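Local structure of pyridine nucleotide-disulphide oxidoreductase dimerisation region (Escherichia coli BL21, 6KYY) at residues 156-161 with 178-183; 394-399 with 411-416. The protein is a flavin-dependent disulfide reductase of the pyridine nucleotide-disulfide oxidoreductase family, here with copper(II) bound, and probably helps the cell resist reactive chlorine stress. One frame throughout, in Å; residues are numbered along the deposited sequence.

Contact 1 (156-161 with 178-183)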
loop_
_atom_site.group_PDB
_atom_site.type_symbol
_atom_site.label_atom_id
_atom_site.label_comp_id
_atom_site.label_asym_id
_atom_site.label_seq_id
_atom_site.Cartn_x
_atom_site.Cartn_y
_atom_site.Cartn_z
ATOM N N THR B 156 5.894 -24.637 9.954
ATOM C CA THR B 156 6.959 -24.196 10.847
ATOM C C THR B 156 8.319 -24.715 10.394
ATOM O O THR B 156 9.289 -23.954 10.309
ATOM C CB THR B 156 6.663 -24.656 12.276
ATOM O OG1 THR B 156 5.277 -24.441 12.576
ATOM C CG2 THR B 156 7.527 -23.902 13.266
ATOM N N GLY B 157 8.410 -26.014 10.101
ATOM C CA GLY B 157 9.695 -26.593 9.748
ATOM C C GLY B 157 10.199 -26.167 8.384
ATOM O O GLY B 157 11.408 -26.191 8.135
ATOM N N LEU B 158 9.293 -25.774 7.485
ATOM C CA LEU B 158 9.725 -25.383 6.148
ATOM C C LEU B 158 10.422 -24.029 6.154
ATOM O O LEU B 158 11.307 -23.787 5.324
ATOM C CB LEU B 158 8.538 -25.361 5.187
ATOM C CG LEU B 158 8.938 -25.346 3.709
ATOM C CD1 LEU B 158 9.400 -26.726 3.264
ATOM C CD2 LEU B 158 7.803 -24.845 2.831
ATOM N N LEU B 159 10.048 -23.139 7.070
ATOM C CA LEU B 159 10.684 -21.831 7.163
ATOM C C LEU B 159 12.075 -21.890 7.783
ATOM O O LEU B 159 12.750 -20.858 7.846
ATOM C CB LEU B 159 9.803 -20.871 7.965
ATOM C CG LEU B 159 8.468 -20.502 7.316
ATOM C CD1 LEU B 159 7.677 -19.554 8.202
ATOM C CD2 LEU B 159 8.696 -19.893 5.946
ATOM N N ASN B 160 12.515 -23.064 8.238
ATOM C CA ASN B 160 13.835 -23.236 8.828
ATOM C C ASN B 160 14.734 -24.126 7.977
ATOM O O ASN B 160 15.738 -24.646 8.475
ATOM C CB ASN B 160 13.713 -23.806 10.242
ATOM C CG ASN B 160 13.105 -22.817 11.216
ATOM O OD1 ASN B 160 13.467 -21.640 11.230
ATOM N ND2 ASN B 160 12.171 -23.288 12.036
ATOM N N LEU B 161 14.392 -24.311 6.703
ATOM C CA LEU B 161 15.214 -25.118 5.815
ATOM C C LEU B 161 16.599 -24.499 5.659
ATOM O O LEU B 161 16.772 -23.279 5.721
ATOM C CB LEU B 161 14.545 -25.256 4.446
ATOM C CG LEU B 161 13.431 -26.296 4.314
ATOM C CD1 LEU B 161 13.071 -26.511 2.853
ATOM C CD2 LEU B 161 13.839 -27.605 4.966
ATOM N N VAL B 178 -0.760 -21.884 -1.249
ATOM C CA VAL B 178 -0.548 -21.032 -2.416
ATOM C C VAL B 178 0.443 -19.923 -2.089
ATOM O O VAL B 178 1.269 -19.538 -2.926
ATOM C CB VAL B 178 -1.894 -20.472 -2.913
ATOM C CG1 VAL B 178 -1.680 -19.507 -4.058
ATOM C CG2 VAL B 178 -2.814 -21.604 -3.340
ATOM N N GLU B 179 0.376 -19.393 -0.865
ATOM C CA GLU B 179 1.368 -18.424 -0.406
ATOM C C GLU B 179 2.776 -18.993 -0.513
ATOM O O GLU B 179 3.694 -18.330 -1.010
ATOM C CB GLU B 179 1.061 -18.015 1.035
ATOM C CG GLU B 179 1.358 -16.567 1.369
ATOM C CD GLU B 179 0.583 -16.088 2.583
ATOM O OE1 GLU B 179 -0.564 -15.622 2.414
ATOM O OE2 GLU B 179 1.118 -16.189 3.708
ATOM N N PHE B 180 2.962 -20.233 -0.053
ATOM C CA PHE B 180 4.260 -20.887 -0.152
ATOM C C PHE B 180 4.602 -21.279 -1.582
ATOM O O PHE B 180 5.786 -21.435 -1.901
ATOM C CB PHE B 180 4.293 -22.121 0.748
ATOM C CG PHE B 180 4.697 -21.826 2.161
ATOM C CD1 PHE B 180 6.016 -21.551 2.472
ATOM C CD2 PHE B 180 3.757 -21.819 3.177
ATOM C CE1 PHE B 180 6.393 -21.278 3.770
ATOM C CE2 PHE B 180 4.128 -21.545 4.479
ATOM C CZ PHE B 180 5.448 -21.275 4.776
ATOM N N ALA B 181 3.598 -21.444 -2.446
ATOM C CA ALA B 181 3.867 -21.782 -3.839
ATOM C C ALA B 181 4.630 -20.663 -4.536
ATOM O O ALA B 181 5.685 -20.897 -5.138
ATOM C CB ALA B 181 2.556 -22.080 -4.568
ATOM N N SER B 182 4.115 -19.433 -4.458
ATOM C CA SER B 182 4.789 -18.310 -5.102
ATOM C C SER B 182 6.127 -18.010 -4.440
ATOM O O SER B 182 7.105 -17.696 -5.127
ATOM C CB SER B 182 3.896 -17.068 -5.073
ATOM O OG SER B 182 2.531 -17.407 -5.236
ATOM N N MET B 183 6.189 -18.104 -3.109
ATOM C CA MET B 183 7.404 -17.725 -2.392
ATOM C C MET B 183 8.596 -18.569 -2.825
ATOM O O MET B 183 9.688 -18.040 -3.060
ATOM C CB MET B 183 7.187 -17.848 -0.885
ATOM C CG MET B 183 8.428 -17.538 -0.062
ATOM S SD MET B 183 8.518 -18.498 1.459
ATOM C CE MET B 183 7.104 -17.849 2.339
#

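Contact 2 (394-399 with 411-416)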
loop_
_atom_site.group_PDB
_atom_site.type_symbol
_atom_site.label_atom_id
_atom_site.label_comp_id
_atom_site.label_asym_id
_atom_site.label_seq_id
_atom_site.Cartn_x
_atom_site.Cartn_y
_atom_site.Cartn_z
ATOM N N GLN B 394 -26.878 1.366 -5.087
ATOM C CA GLN B 394 -25.594 1.936 -5.493
ATOM C C GLN B 394 -24.447 1.513 -4.583
ATOM O O GLN B 394 -23.335 2.036 -4.719
ATOM C CB GLN B 394 -25.639 3.469 -5.573
ATOM C CG GLN B 394 -26.476 4.013 -6.721
ATOM C CD GLN B 394 -25.657 4.817 -7.714
ATOM O OE1 GLN B 394 -25.016 5.804 -7.354
ATOM N NE2 GLN B 394 -25.676 4.397 -8.974
ATOM N N ARG B 395 -24.679 0.577 -3.666
ATOM C CA ARG B 395 -23.636 0.106 -2.768
ATOM C C ARG B 395 -22.789 -0.971 -3.444
ATOM O O ARG B 395 -23.150 -1.528 -4.486
ATOM C CB ARG B 395 -24.245 -0.439 -1.476
ATOM C CG ARG B 395 -24.729 0.626 -0.507
ATOM C CD ARG B 395 -24.998 0.039 0.871
ATOM N NE ARG B 395 -26.423 -0.147 1.123
ATOM C CZ ARG B 395 -27.088 -1.273 0.879
ATOM N NH1 ARG B 395 -26.455 -2.322 0.370
ATOM N NH2 ARG B 395 -28.385 -1.350 1.141
ATOM N N MET B 396 -21.646 -1.264 -2.834
ATOM C CA MET B 396 -20.746 -2.305 -3.311
ATOM C C MET B 396 -20.897 -3.542 -2.434
ATOM O O MET B 396 -20.906 -3.439 -1.204
ATOM C CB MET B 396 -19.296 -1.819 -3.306
ATOM C CG MET B 396 -19.073 -0.564 -4.135
ATOM S SD MET B 396 -17.463 0.210 -3.887
ATOM C CE MET B 396 -17.000 -0.457 -2.298
ATOM N N LEU B 397 -21.019 -4.706 -3.071
ATOM C CA LEU B 397 -21.222 -5.956 -2.352
ATOM C C LEU B 397 -19.936 -6.740 -2.132
ATOM O O LEU B 397 -19.873 -7.545 -1.196
ATOM C CB LEU B 397 -22.228 -6.839 -3.097
ATOM C CG LEU B 397 -23.568 -6.174 -3.417
ATOM C CD1 LEU B 397 -24.354 -6.998 -4.424
ATOM C CD2 LEU B 397 -24.375 -5.955 -2.148
ATOM N N GLY B 398 -18.924 -6.528 -2.957
ATOM C CA GLY B 398 -17.674 -7.240 -2.796
ATOM C C GLY B 398 -16.657 -6.747 -3.801
ATOM O O GLY B 398 -16.990 -6.053 -4.768
ATOM N N ALA B 399 -15.404 -7.121 -3.552
ATOM C CA ALA B 399 -14.305 -6.733 -4.422
ATOM C C ALA B 399 -13.277 -7.854 -4.462
ATOM O O ALA B 399 -13.143 -8.624 -3.508
ATOM C CB ALA B 399 -13.647 -5.428 -3.958
ATOM N N ASN B 411 -8.258 -2.117 2.220
ATOM C CA ASN B 411 -8.801 -1.421 3.377
ATOM C C ASN B 411 -9.566 -0.164 2.980
ATOM O O ASN B 411 -10.417 0.295 3.749
ATOM C CB ASN B 411 -7.677 -1.068 4.354
ATOM C CG ASN B 411 -6.878 -2.283 4.788
ATOM O OD1 ASN B 411 -7.390 -3.165 5.478
ATOM N ND2 ASN B 411 -5.613 -2.332 4.389
ATOM N N ILE B 412 -9.282 0.401 1.804
ATOM C CA ILE B 412 -10.070 1.528 1.313
ATOM C C ILE B 412 -11.457 1.061 0.893
ATOM O O ILE B 412 -12.464 1.719 1.180
ATOM C CB ILE B 412 -9.345 2.233 0.152
ATOM C CG1 ILE B 412 -7.992 2.779 0.606
ATOM C CG2 ILE B 412 -10.203 3.354 -0.412
ATOM C CD1 ILE B 412 -7.301 3.637 -0.429
ATOM N N VAL B 413 -11.532 -0.078 0.200
ATOM C CA VAL B 413 -12.820 -0.606 -0.235
ATOM C C VAL B 413 -13.668 -1.006 0.966
ATOM O O VAL B 413 -14.876 -0.746 1.004
ATOM C CB VAL B 413 -12.610 -1.787 -1.199
ATOM C CG1 VAL B 413 -13.946 -2.380 -1.617
ATOM C CG2 VAL B 413 -11.812 -1.342 -2.416
ATOM N N LYS B 414 -13.049 -1.639 1.966
ATOM C CA LYS B 414 -13.779 -2.018 3.171
ATOM C C LYS B 414 -14.295 -0.798 3.918
ATOM O O LYS B 414 -15.317 -0.878 4.610
ATOM C CB LYS B 414 -12.880 -2.857 4.080
ATOM C CG LYS B 414 -13.591 -3.465 5.275
ATOM C CD LYS B 414 -12.945 -3.030 6.578
ATOM C CE LYS B 414 -13.287 -3.994 7.696
ATOM N NZ LYS B 414 -14.736 -4.331 7.695
ATOM N N MET B 415 -13.610 0.338 3.781
ATOM C CA MET B 415 -14.007 1.554 4.482
ATOM C C MET B 415 -15.420 1.980 4.096
ATOM O O MET B 415 -16.315 2.056 4.945
ATOM C CB MET B 415 -13.006 2.669 4.182
ATOM C CG MET B 415 -11.861 2.768 5.164
ATOM S SD MET B 415 -12.336 3.620 6.676
ATOM C CE MET B 415 -11.309 2.763 7.863
ATOM N N VAL B 416 -15.640 2.262 2.809
ATOM C CA VAL B 416 -16.933 2.777 2.378
ATOM C C VAL B 416 -18.019 1.710 2.417
ATOM O O VAL B 416 -19.208 2.045 2.467
ATOM C CB VAL B 416 -16.826 3.397 0.971
ATOM C CG1 VAL B 416 -15.622 4.315 0.887
ATOM C CG2 VAL B 416 -16.740 2.317 -0.087
#

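Contact 1 (156-161 with 178-183)
The phenyl ring of F180 reaches from helix 175-186 to two consecutive leucines, L158 and L159, and the contact they form is wholly apolar. L159 brings its CD2 methyl to the ring edge, close to the ring plane, 3.5 Å from F180 CE1. The two side chains cross at about a right angle, and F180 CZ also lies 4.0 Å from L159 CG. L158 uses CD2 as well but meets the ring obliquely, 3.8 Å from F180 CD1, as the two side chains slide past each other in opposite directions. With CG anti to the backbone N (chi1 -164°), L158 sends this methyl across to the helix. M183, one turn after F180, adds a looser methyl contact, 4.4 Å from its CE to L159 CD2.

A type I beta turn from L158 to L161 takes the chain out of helix 155-158 and carries L159, whose carbonyl accepts a hydrogen bond from K78; E179 forms a salt bridge with K59.

F180 lies near the bound FAD, on the helix after a probable Rossmann-type glycine-rich turn; with strand 167-171 of the parallel sheet, this is consistent with the second, pyridine-nucleotide-binding domain of this family. Around the contact, helix 55-65 packs against L159 through L61 and against M183 through T58 and V62, while Y153 of strand 152-153 lies against L158.

Contact 2 (394-399 with 411-416)
Strand 396-399 and helix 411-416 run nearly antiparallel, their N-to-C directions 164° apart and their axes 9.5 Å apart at closest approach. The nearest CA pairs are M396 with V416 and A399 with V413, the latter closer at 7.6 Å. No hydrogen bond joins the segments, as expected of a helix laid on the face of a sheet.

Methyl groups make the whole contact. The M396 side chain leaves the strand toward the helix and, bent at its last torsion (chi3 -21°), places CE between two valines one helical turn apart. This methyl lies 3.7 Å from V413 CG1 and 3.6 Å from V416 CG2. M396 crosses V413 at about a right angle and V416 at a slant. V413 turns CG1 anti to its own nitrogen (chi1 178°), and that one branch serves both strand residues, since it also lies 3.9 Å from A399 CB. The short alanine side chain thus meets the helix where the backbones come nearest, while the long methionine bridges the wider end.

Strand 396-402 is the middle strand of the five-stranded antiparallel sheet of the dimerisation domain, between strands 345-349 and 384-390. V348 of the former touches V413, and A387 of the latter touches A399. L426 of helix 424-428 packs on both M396 and V416. Elsewhere on helix 406-418, I412 meets I412 of the second subunit, and N411 hydrogen-bonds T432 of that subunit, so the helix lies between its own sheet and the second subunit and is itself part of the dimer interface.

From the N terminus, the chain first passes through the FAD-binding glycine-rich region and reaches contact 1, where 156-161 and 178-183 close a loop of 16 intervening residues. This joins helix 155-158, which follows strand 152-153, an outermost strand of the parallel five-stranded sheet within this chain, to helix 175-186, which follows strand 167-171 of the same sheet. Contact 2 opens much later and closes a shorter loop of 11 residues, tying strand 396-402 to helix 406-418 in the dimerisation domain. The two loops follow in series and neither nest nor cross. The centres of contact 1 and contact 2 are about 32 Å apart, on opposite sides of the chain's centre.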